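Local coordinates for protein projannalysin (Methanocaldococcus jannaschii, PDB 4JIX) that is the zymogen of the minimal zinc metallopeptidase jannalysin, a minigluzincin that probably hydrolyses peptide bonds once activated, at residues I21-N26 and E72-K77; I29-K34 and L50-Y55; E62-Y67 and E104-Q109. The protein carries 1 engineered substitution. All coordinates share one frame; numbering follows the deposited sequence.

Interaction 1: I21-N26 and E72-K77; sequences ISLNIN and ELIHFK. With ZN (zinc ion), chain C.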
loop_
_atom_site.group_PDB
_atom_site.type_symbol
_atom_site.label_atom_id
_atom_site.label_comp_id
_atom_site.label_asym_id
_atom_site.label_seq_id
_atom_site.Cartn_x
_atom_site.Cartn_y
_atom_site.Cartn_z
ATOM N N ILE A 21 5.308 15.490 18.511
ATOM C CA ILE A 21 4.851 16.724 19.167
ATOM C C ILE A 21 3.306 16.783 19.153
ATOM O O ILE A 21 2.722 16.915 20.226
ATOM C CB ILE A 21 5.498 18.022 18.577
ATOM C CG1 ILE A 21 7.001 18.094 18.951
ATOM C CG2 ILE A 21 4.773 19.301 19.090
ATOM C CD1 ILE A 21 7.898 19.130 18.096
ATOM N N SER A 22 2.655 16.617 17.962
ATOM C CA SER A 22 1.190 16.698 17.832
ATOM C C SER A 22 0.477 15.612 18.656
ATOM O O SER A 22 -0.579 15.885 19.226
ATOM C CB SER A 22 0.756 16.637 16.368
ATOM O OG SER A 22 0.973 15.347 15.815
ATOM N N LEU A 23 1.079 14.409 18.774
ATOM C CA LEU A 23 0.505 13.325 19.577
ATOM C C LEU A 23 0.872 13.434 21.053
ATOM O O LEU A 23 0.367 12.649 21.852
ATOM C CB LEU A 23 0.943 11.948 19.053
ATOM C CG LEU A 23 0.236 11.419 17.798
ATOM C CD1 LEU A 23 0.881 10.116 17.346
ATOM C CD2 LEU A 23 -1.274 11.202 18.043
ATOM N N ASN A 24 1.735 14.402 21.423
ATOM C CA ASN A 24 2.214 14.637 22.800
ATOM C C ASN A 24 2.931 13.381 23.376
ATOM O O ASN A 24 2.658 12.945 24.500
ATOM C CB ASN A 24 1.078 15.110 23.727
ATOM C CG ASN A 24 1.545 15.720 25.033
ATOM O OD1 ASN A 24 2.513 16.487 25.091
ATOM N ND2 ASN A 24 0.860 15.389 26.117
ATOM N N ILE A 25 3.832 12.793 22.577
ATOM C CA ILE A 25 4.640 11.638 22.996
ATOM C C ILE A 25 6.026 12.168 23.422
ATOM O O ILE A 25 6.764 12.716 22.582
ATOM C CB ILE A 25 4.748 10.555 21.870
ATOM C CG1 ILE A 25 3.371 9.925 21.502
ATOM C CG2 ILE A 25 5.782 9.460 22.237
ATOM C CD1 ILE A 25 3.349 9.152 20.114
ATOM N N ASN A 26 6.379 12.017 24.711
ATOM C CA ASN A 26 7.705 12.431 25.182
ATOM C C ASN A 26 8.593 11.215 25.466
ATOM O O ASN A 26 9.681 11.359 26.027
ATOM C CB ASN A 26 7.675 13.365 26.400
ATOM C CG ASN A 26 9.042 14.001 26.663
ATOM O OD1 ASN A 26 9.776 14.370 25.735
ATOM N ND2 ASN A 26 9.467 14.043 27.911
ATOM N N GLU A 72 1.759 4.257 12.985
ATOM C CA GLU A 72 2.620 3.549 13.950
ATOM C C GLU A 72 2.677 4.226 15.313
ATOM O O GLU A 72 2.760 3.548 16.342
ATOM C CB GLU A 72 4.062 3.450 13.428
ATOM C CG GLU A 72 4.189 2.940 12.005
ATOM C CD GLU A 72 3.615 1.565 11.772
ATOM O OE1 GLU A 72 3.429 0.810 12.752
ATOM O OE2 GLU A 72 3.301 1.262 10.602
ATOM N N LEU A 73 2.725 5.565 15.306
ATOM C CA LEU A 73 2.896 6.314 16.532
ATOM C C LEU A 73 1.596 6.416 17.324
ATOM O O LEU A 73 1.675 6.520 18.545
ATOM C CB LEU A 73 3.565 7.677 16.276
ATOM C CG LEU A 73 5.043 7.588 15.786
ATOM C CD1 LEU A 73 5.665 8.960 15.639
ATOM C CD2 LEU A 73 5.924 6.721 16.735
ATOM N N ILE A 74 0.420 6.281 16.675
ATOM C CA ILE A 74 -0.853 6.212 17.407
ATOM C C ILE A 74 -0.825 4.925 18.262
ATOM O O ILE A 74 -1.115 4.998 19.455
ATOM C CB ILE A 74 -2.112 6.303 16.493
ATOM C CG1 ILE A 74 -2.271 7.745 15.946
ATOM C CG2 ILE A 74 -3.400 5.874 17.265
ATOM C CD1 ILE A 74 -3.258 7.845 14.787
ATOM N N HIS A 75 -0.381 3.782 17.674
ATOM C CA HIS A 75 -0.234 2.516 18.405
ATOM C C HIS A 75 0.646 2.723 19.647
ATOM O O HIS A 75 0.295 2.271 20.731
ATOM C CB HIS A 75 0.403 1.422 17.520
ATOM C CG HIS A 75 -0.517 0.809 16.518
ATOM N ND1 HIS A 75 -1.660 0.134 16.905
ATOM C CD2 HIS A 75 -0.408 0.751 15.173
ATOM C CE1 HIS A 75 -2.209 -0.310 15.789
ATOM N NE2 HIS A 75 -1.493 0.038 14.722
ATOM N N PHE A 76 1.788 3.404 19.473
ATOM C CA PHE A 76 2.709 3.656 20.568
ATOM C C PHE A 76 2.040 4.524 21.635
ATOM O O PHE A 76 2.153 4.210 22.824
ATOM C CB PHE A 76 4.016 4.299 20.063
ATOM C CG PHE A 76 5.059 4.545 21.138
ATOM C CD1 PHE A 76 5.784 5.735 21.168
ATOM C CD2 PHE A 76 5.349 3.566 22.093
ATOM C CE1 PHE A 76 6.768 5.948 22.140
ATOM C CE2 PHE A 76 6.337 3.780 23.060
ATOM C CZ PHE A 76 7.031 4.974 23.084
ATOM N N LYS A 77 1.296 5.573 21.214
ATOM C CA LYS A 77 0.622 6.462 22.164
ATOM C C LYS A 77 -0.442 5.734 23.019
ATOM O O LYS A 77 -0.483 5.940 24.230
ATOM C CB LYS A 77 -0.030 7.653 21.447
ATOM C CG LYS A 77 -0.353 8.780 22.428
ATOM C CD LYS A 77 -1.460 9.638 21.934
ATOM C CE LYS A 77 -1.860 10.659 22.964
ATOM N NZ LYS A 77 -2.381 11.883 22.305
HETATM ZN ZN ZN C . -1.684 -0.947 12.843
HETATM O O HOH W 1 -1.834 -2.013 10.945
#

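Interaction 2: I29-K34 and L50-Y55; sequences INIEIK and LRLNKY. With SO4 (sulfate ion), chain E; SO4 (sulfate ion), chain F.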
loop_
_atom_site.group_PDB
_atom_site.type_symbol
_atom_site.label_atom_id
_atom_site.label_comp_id
_atom_site.label_asym_id
_atom_site.label_seq_id
_atom_site.Cartn_x
_atom_site.Cartn_y
_atom_site.Cartn_z
ATOM N N ILE A 29 12.309 7.439 21.065
ATOM C CA ILE A 29 12.173 6.339 20.101
ATOM C C ILE A 29 13.433 6.258 19.235
ATOM O O ILE A 29 14.200 7.225 19.131
ATOM C CB ILE A 29 10.891 6.406 19.215
ATOM C CG1 ILE A 29 10.853 7.665 18.315
ATOM C CG2 ILE A 29 9.615 6.238 20.031
ATOM C CD1 ILE A 29 9.982 7.501 17.010
ATOM N N ASN A 30 13.640 5.097 18.630
ATOM C CA ASN A 30 14.703 4.873 17.666
ATOM C C ASN A 30 14.063 4.886 16.295
ATOM O O ASN A 30 12.933 4.419 16.152
ATOM C CB ASN A 30 15.423 3.543 17.939
ATOM C CG ASN A 30 16.065 3.512 19.298
ATOM O OD1 ASN A 30 16.971 4.295 19.596
ATOM N ND2 ASN A 30 15.569 2.642 20.168
ATOM N N ILE A 31 14.747 5.448 15.298
ATOM C CA ILE A 31 14.252 5.475 13.920
ATOM C C ILE A 31 15.220 4.666 13.065
ATOM O O ILE A 31 16.412 4.976 13.035
ATOM C CB ILE A 31 14.059 6.915 13.365
ATOM C CG1 ILE A 31 13.203 7.787 14.307
ATOM C CG2 ILE A 31 13.475 6.877 11.936
ATOM C CD1 ILE A 31 13.400 9.272 14.113
ATOM N N GLU A 32 14.714 3.621 12.395
ATOM C CA GLU A 32 15.519 2.772 11.517
ATOM C C GLU A 32 14.963 2.824 10.099
ATOM O O GLU A 32 13.832 2.401 9.872
ATOM C CB GLU A 32 15.548 1.315 12.015
ATOM C CG GLU A 32 16.531 1.027 13.127
ATOM C CD GLU A 32 16.695 -0.448 13.455
ATOM O OE1 GLU A 32 16.124 -1.301 12.735
ATOM O OE2 GLU A 32 17.409 -0.751 14.436
ATOM N N ILE A 33 15.740 3.373 9.166
ATOM C CA ILE A 33 15.363 3.454 7.758
ATOM C C ILE A 33 16.234 2.423 7.045
ATOM O O ILE A 33 17.442 2.615 6.898
ATOM C CB ILE A 33 15.470 4.898 7.186
ATOM C CG1 ILE A 33 14.530 5.855 7.954
ATOM C CG2 ILE A 33 15.144 4.930 5.687
ATOM C CD1 ILE A 33 15.189 7.014 8.477
ATOM N N LYS A 34 15.627 1.293 6.675
ATOM C CA LYS A 34 16.364 0.196 6.056
ATOM C C LYS A 34 15.516 -0.537 5.003
ATOM O O LYS A 34 14.286 -0.413 5.029
ATOM C CB LYS A 34 16.853 -0.792 7.146
ATOM C CG LYS A 34 15.741 -1.477 7.942
ATOM C CD LYS A 34 16.280 -2.590 8.841
ATOM C CE LYS A 34 15.212 -3.600 9.201
ATOM N NZ LYS A 34 14.887 -4.500 8.057
ATOM N N LEU A 50 10.844 2.694 15.534
ATOM C CA LEU A 50 10.005 2.933 14.373
ATOM C C LEU A 50 10.840 2.488 13.178
ATOM O O LEU A 50 11.950 3.005 12.998
ATOM C CB LEU A 50 9.604 4.432 14.292
ATOM C CG LEU A 50 8.895 4.910 13.006
ATOM C CD1 LEU A 50 7.492 4.341 12.903
ATOM C CD2 LEU A 50 8.805 6.425 12.965
ATOM N N ARG A 51 10.373 1.476 12.424
ATOM C CA ARG A 51 11.107 0.991 11.248
ATOM C C ARG A 51 10.409 1.460 9.986
ATOM O O ARG A 51 9.192 1.322 9.873
ATOM C CB ARG A 51 11.269 -0.541 11.248
ATOM C CG ARG A 51 12.215 -1.015 12.336
ATOM C CD ARG A 51 12.667 -2.457 12.183
ATOM N NE ARG A 51 13.764 -2.758 13.111
ATOM C CZ ARG A 51 13.602 -3.142 14.376
ATOM N NH1 ARG A 51 12.383 -3.306 14.878
ATOM N NH2 ARG A 51 14.659 -3.373 15.145
ATOM N N LEU A 52 11.168 2.067 9.068
ATOM C CA LEU A 52 10.611 2.592 7.818
ATOM C C LEU A 52 11.370 2.034 6.636
ATOM O O LEU A 52 12.603 2.000 6.659
ATOM C CB LEU A 52 10.644 4.137 7.793
ATOM C CG LEU A 52 9.892 4.875 8.920
ATOM C CD1 LEU A 52 10.253 6.349 8.931
ATOM C CD2 LEU A 52 8.376 4.710 8.796
ATOM N N ASN A 53 10.637 1.586 5.608
ATOM C CA ASN A 53 11.235 1.030 4.405
ATOM C C ASN A 53 11.993 2.133 3.658
ATOM O O ASN A 53 11.425 3.183 3.340
ATOM C CB ASN A 53 10.163 0.390 3.536
ATOM C CG ASN A 53 10.657 -0.146 2.224
ATOM O OD1 ASN A 53 11.069 0.600 1.326
ATOM N ND2 ASN A 53 10.553 -1.445 2.066
ATOM N N LYS A 54 13.277 1.876 3.382
ATOM C CA LYS A 54 14.205 2.804 2.730
ATOM C C LYS A 54 13.697 3.346 1.379
ATOM O O LYS A 54 13.757 4.557 1.174
ATOM C CB LYS A 54 15.590 2.157 2.561
ATOM C CG LYS A 54 16.678 3.154 2.157
ATOM C CD LYS A 54 18.070 2.573 2.325
ATOM C CE LYS A 54 19.148 3.550 1.926
ATOM N NZ LYS A 54 19.299 3.636 0.451
ATOM N N TYR A 55 13.215 2.484 0.471
ATOM C CA TYR A 55 12.720 2.951 -0.829
ATOM C C TYR A 55 11.501 3.891 -0.666
ATOM O O TYR A 55 11.404 4.897 -1.369
ATOM C CB TYR A 55 12.376 1.777 -1.767
ATOM C CG TYR A 55 11.779 2.227 -3.086
ATOM C CD1 TYR A 55 10.400 2.275 -3.270
ATOM C CD2 TYR A 55 12.592 2.643 -4.138
ATOM C CE1 TYR A 55 9.844 2.727 -4.467
ATOM C CE2 TYR A 55 12.044 3.096 -5.340
ATOM C CZ TYR A 55 10.671 3.118 -5.506
ATOM O OH TYR A 55 10.130 3.537 -6.699
HETATM S S SO4 E . 13.021 -5.671 17.703
HETATM O O1 SO4 E . 13.329 -4.243 17.593
HETATM O O2 SO4 E . 12.029 -5.885 18.755
HETATM O O3 SO4 E . 12.484 -6.146 16.433
HETATM O O4 SO4 E . 14.242 -6.416 18.014
HETATM S S SO4 F . 12.231 -7.335 6.690
HETATM O O1 SO4 F . 12.991 -6.481 7.600
HETATM O O2 SO4 F . 10.940 -6.709 6.396
HETATM O O3 SO4 F . 11.989 -8.643 7.305
HETATM O O4 SO4 F . 13.004 -7.516 5.463
#

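Interaction 3: E62-Y67 and E104-Q109; sequences EELLHY and ELKIIQ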
loop_
_atom_site.group_PDB
_atom_site.type_symbol
_atom_site.label_atom_id
_atom_site.label_comp_id
_atom_site.label_asym_id
_atom_site.label_seq_id
_atom_site.Cartn_x
_atom_site.Cartn_y
_atom_site.Cartn_z
ATOM N N GLU A 62 5.359 13.548 1.121
ATOM C CA GLU A 62 5.236 13.837 2.550
ATOM C C GLU A 62 3.892 13.400 3.120
ATOM O O GLU A 62 3.866 12.871 4.219
ATOM C CB GLU A 62 5.422 15.334 2.805
ATOM C CG GLU A 62 5.696 15.630 4.270
ATOM C CD GLU A 62 5.890 17.098 4.567
ATOM O OE1 GLU A 62 6.443 17.820 3.703
ATOM O OE2 GLU A 62 5.482 17.526 5.671
ATOM N N GLU A 63 2.789 13.683 2.412
ATOM C CA GLU A 63 1.452 13.302 2.854
ATOM C C GLU A 63 1.376 11.783 3.166
ATOM O O GLU A 63 0.822 11.409 4.208
ATOM C CB GLU A 63 0.406 13.673 1.795
ATOM C CG GLU A 63 -0.970 13.092 2.102
ATOM C CD GLU A 63 -2.014 13.257 1.021
ATOM O OE1 GLU A 63 -3.044 13.907 1.302
ATOM O OE2 GLU A 63 -1.809 12.744 -0.104
ATOM N N LEU A 64 1.954 10.922 2.289
ATOM C CA LEU A 64 1.915 9.467 2.522
ATOM C C LEU A 64 2.822 9.079 3.668
ATOM O O LEU A 64 2.428 8.261 4.491
ATOM C CB LEU A 64 2.270 8.646 1.260
ATOM C CG LEU A 64 1.548 8.995 -0.057
ATOM C CD1 LEU A 64 1.846 7.950 -1.119
ATOM C CD2 LEU A 64 0.021 9.133 0.131
ATOM N N LEU A 65 4.013 9.676 3.751
ATOM C CA LEU A 65 4.962 9.376 4.840
ATOM C C LEU A 65 4.391 9.774 6.200
ATOM O O LEU A 65 4.541 9.028 7.158
ATOM C CB LEU A 65 6.317 10.079 4.615
ATOM C CG LEU A 65 7.125 9.606 3.401
ATOM C CD1 LEU A 65 8.354 10.478 3.197
ATOM C CD2 LEU A 65 7.527 8.117 3.524
ATOM N N HIS A 66 3.741 10.957 6.275
ATOM C CA HIS A 66 3.107 11.463 7.495
ATOM C C HIS A 66 2.026 10.484 7.992
ATOM O O HIS A 66 1.977 10.182 9.180
ATOM C CB HIS A 66 2.493 12.860 7.241
ATOM C CG HIS A 66 1.663 13.369 8.382
ATOM N ND1 HIS A 66 0.304 13.108 8.460
ATOM C CD2 HIS A 66 2.030 14.095 9.463
ATOM C CE1 HIS A 66 -0.112 13.694 9.571
ATOM N NE2 HIS A 66 0.892 14.290 10.214
ATOM N N TYR A 67 1.160 10.021 7.081
ATOM C CA TYR A 67 0.062 9.104 7.402
ATOM C C TYR A 67 0.580 7.766 7.953
ATOM O O TYR A 67 0.003 7.235 8.909
ATOM C CB TYR A 67 -0.811 8.838 6.154
ATOM C CG TYR A 67 -2.057 8.029 6.474
ATOM C CD1 TYR A 67 -3.230 8.654 6.897
ATOM C CD2 TYR A 67 -2.047 6.634 6.403
ATOM C CE1 TYR A 67 -4.365 7.914 7.233
ATOM C CE2 TYR A 67 -3.178 5.884 6.734
ATOM C CZ TYR A 67 -4.336 6.532 7.140
ATOM O OH TYR A 67 -5.453 5.806 7.481
ATOM N N GLU A 104 -4.897 5.981 1.964
ATOM C CA GLU A 104 -4.575 4.552 1.928
ATOM C C GLU A 104 -4.622 4.020 0.493
ATOM O O GLU A 104 -3.771 3.209 0.122
ATOM C CB GLU A 104 -5.522 3.763 2.842
ATOM C CG GLU A 104 -5.162 3.943 4.311
ATOM C CD GLU A 104 -6.143 3.368 5.314
ATOM O OE1 GLU A 104 -7.146 2.748 4.894
ATOM O OE2 GLU A 104 -5.890 3.511 6.530
ATOM N N LEU A 105 -5.556 4.526 -0.334
ATOM C CA LEU A 105 -5.604 4.109 -1.739
ATOM C C LEU A 105 -4.370 4.639 -2.516
ATOM O O LEU A 105 -3.837 3.925 -3.372
ATOM C CB LEU A 105 -6.902 4.553 -2.427
ATOM C CG LEU A 105 -7.102 3.987 -3.842
ATOM C CD1 LEU A 105 -7.295 2.470 -3.819
ATOM C CD2 LEU A 105 -8.217 4.705 -4.564
ATOM N N LYS A 106 -3.898 5.860 -2.185
ATOM C CA LYS A 106 -2.698 6.416 -2.819
ATOM C C LYS A 106 -1.481 5.530 -2.497
ATOM O O LYS A 106 -0.678 5.248 -3.388
ATOM C CB LYS A 106 -2.451 7.865 -2.381
ATOM C CG LYS A 106 -3.497 8.851 -2.903
ATOM C CD LYS A 106 -3.160 10.265 -2.419
ATOM C CE LYS A 106 -4.253 11.256 -2.740
ATOM N NZ LYS A 106 -3.906 12.619 -2.236
ATOM N N ILE A 107 -1.377 5.064 -1.238
ATOM C CA ILE A 107 -0.302 4.170 -0.786
ATOM C C ILE A 107 -0.366 2.860 -1.587
ATOM O O ILE A 107 0.637 2.425 -2.166
ATOM C CB ILE A 107 -0.378 3.931 0.742
ATOM C CG1 ILE A 107 -0.058 5.258 1.507
ATOM C CG2 ILE A 107 0.575 2.765 1.178
ATOM C CD1 ILE A 107 -0.468 5.257 3.038
ATOM N N ILE A 108 -1.547 2.248 -1.643
ATOM C CA ILE A 108 -1.723 0.985 -2.376
ATOM C C ILE A 108 -1.293 1.160 -3.842
ATOM O O ILE A 108 -0.542 0.330 -4.361
ATOM C CB ILE A 108 -3.203 0.487 -2.259
ATOM C CG1 ILE A 108 -3.496 0.027 -0.808
ATOM C CG2 ILE A 108 -3.491 -0.661 -3.254
ATOM C CD1 ILE A 108 -4.951 -0.090 -0.430
ATOM N N GLN A 109 -1.728 2.256 -4.483
ATOM C CA GLN A 109 -1.476 2.489 -5.903
ATOM C C GLN A 109 -0.049 2.985 -6.197
ATOM O O GLN A 109 0.354 3.009 -7.358
ATOM C CB GLN A 109 -2.572 3.358 -6.532
ATOM C CG GLN A 109 -3.897 2.542 -6.476
ATOM C CD GLN A 109 -5.150 3.132 -7.098
ATOM O OE1 GLN A 109 -6.112 2.407 -7.366
ATOM N NE2 GLN A 109 -5.207 4.440 -7.298
HETATM O O HOH W 2 -5.702 12.781 0.347
#

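Interaction 1: I21-N26 and E72-K77
Leu23 and Ile25, at the C-terminal end of helix 12-22 and the turn that follows, press their side chains onto the flank of the zinc-binding helix. Leu23 spreads its two methyls: CD1 settles on the helix backbone, 3.8 Å from Leu73 C, while CD2 is 4.2 Å from Ile74 CG1 and as far from Lys77 CD. Ile25 also divides its branches. With CG1 anti to the carbonyl carbon (chi1 -63°) and chi2 extended, its terminal CD1 comes to 3.5 Å from Leu73 O, whereas CG2 approaches Phe76 CE1 at 3.6 Å. Lys77 closes the edge of this apolar patch. Its aliphatic part lies against Ile25 CG1, and its extended chain carries NZ to Leu23 O, a 2.9 Å hydrogen bond in which the nitrogen stands 35° out of the carbonyl plane. A salt bridge to Glu90 gives the ammonium a second partner.

Behind these atoms, Asn24 ends the helix in a Schellman motif with positive phi, between the two residues that supply the contact. Leu73 packs further on Ile19 and Leu20, and Ile74 on Phe87 and Leu91 of helix 85-91. Elsewhere on the same helix turn, His75 NE2 binds the zinc ion at 2.1 Å, alongside His71 and His83, and its ND1 is hydrogen-bonded to Ser80 O. His71, Glu72 and His75 fit the HExxH zinc-binding helix characteristic of gluzincin metallopeptidases.

Interaction 2: I29-K34 and L50-Y55
Glu32 and Arg51 sit next to each other on a parallel strand pair, 30-34 with 50-53, within the small mixed sheet of this metallopeptidase fold. Their side chains run side by side in the same direction. Each starts with CG anti to its carbonyl carbon and then runs extended, Glu32 beyond CG and Arg51 from CG to NE, so that the charged ends meet over one face. Arg51 NE bonds Glu32 OE1 at 2.8 Å as part of a salt bridge, but the two flat groups are far from coplanar: carboxylate and guanidinium are turned 77° apart, and NE meets the oxygen from 48° above the carboxylate plane. The guanidinium is gripped elsewhere on its edge, where NH1 and NH2 converge on O1 of a sulfate ion at 3.0 and 2.9 Å.

Lys34 takes a different course. Its CG lies between the backbone N and the carbonyl carbon (chi1 62°), CE passes 4.1 Å from Arg51 CD, and a bend at chi4 sends NZ to a second sulfate. Both sulfates probably come from the crystallisation liquor; their negative charge would ease the proximity of the two cationic groups.

The other face, with Ile31, Ile33, Leu50 and Leu52, is apolar. Ile31 CG2 comes near Leu52 CD1, and Ile33 lays CG2 at 3.8 Å from Lys54 CA. Just before the strand, Ile29 CD1 touches Leu50 CB. Leu50 and Leu52 continue onto Ile69 of helix 62-78, while Ile33 reaches Ile12 of helix 12-22.

Backbone bonds hold the register: Glu32 receives Leu52 N on its O and gives its own N to Leu50 O. Where strand becomes helix, Asn53 OD1 caps Val56 N, and Lys54 N bonds Lys34 O at 3.0 Å, standing well above that carbonyl's plane.

Interaction 3: E62-Y67 and E104-Q109
A steep helix-helix crossing joins Glu63, Leu64 and Tyr67, in the first turns of the helix that farther on carries two of the zinc-binding histidines, His71 and His75, to Glu104, Lys106 and Ile107 of the C-terminal helix. The local axes pass 10.2 Å apart at a signed angle of -108°, so the contact is a compact patch; it has an apolar middle and two polar links.

In the middle, Leu64 and Ile107 slide past each other in opposite directions. Leu64 CD2 reaches Lys106 CB at 3.7 Å and Ile107 CG1 at 4.1 Å, thus resting partly on the aliphatic root of the lysine. Ile107 CD1 continues the patch to Tyr67 CD2, 4.0 Å away, its side chain crossing that of the tyrosine at about a right angle.

One polar link is a short hydrogen bond of 2.5 Å from Tyr67 OH to Glu104 OE2. With CG anti to the backbone N (chi1 -173°), the tyrosine ring leaves its helix toward helix 97-111. The hydroxyl meets the oxygen from above the carboxylate plane, which is turned 78° from the ring, and Glu104 CG lies beside Tyr67 CE2. A glycerol, probably from the crystallisation liquor, is also hydrogen-bonded to Glu104 OE2.

The other link is a salt bridge at the solvent-exposed edge. Two extended chains cross at about a right angle, and Lys106 NZ takes the syn lone pair of Glu63 OE2 at 3.0 Å. A water donates to Glu63 OE1 and accepts from Lys106 NZ, adding a second path between the charges.

Around this crossing, Tyr67 also packs on Cys100 and Ile103 of helix 97-111, Leu65 turns to Ile15 of helix 12-22, and Ile107 meets Ile108 of the second subunit.

In the fold
Helix 62-78 ties the three contacts together. Interaction 1 uses its later turns and interaction 3 its first ones, their centres about 19 Å apart on opposite sides of the chain's centre. Interaction 2 lies against the same helix and touches interaction 1 directly: Phe76 CE1 meets Ile29 CG2 at 3.6 Å, and Glu72 CB meets Leu50 CD1 at 3.6 Å, so sheet and HExxH helix share one packed core. Interactions 2 and 3 do not touch, with nearest atoms about 6 Å apart. Interaction 1 alone supplies a zinc ligand, His75; the Leu50 side chain of interaction 2 lies about 11 Å from the same zinc ion, and that of Glu104 in interaction 3 about 9 Å from it.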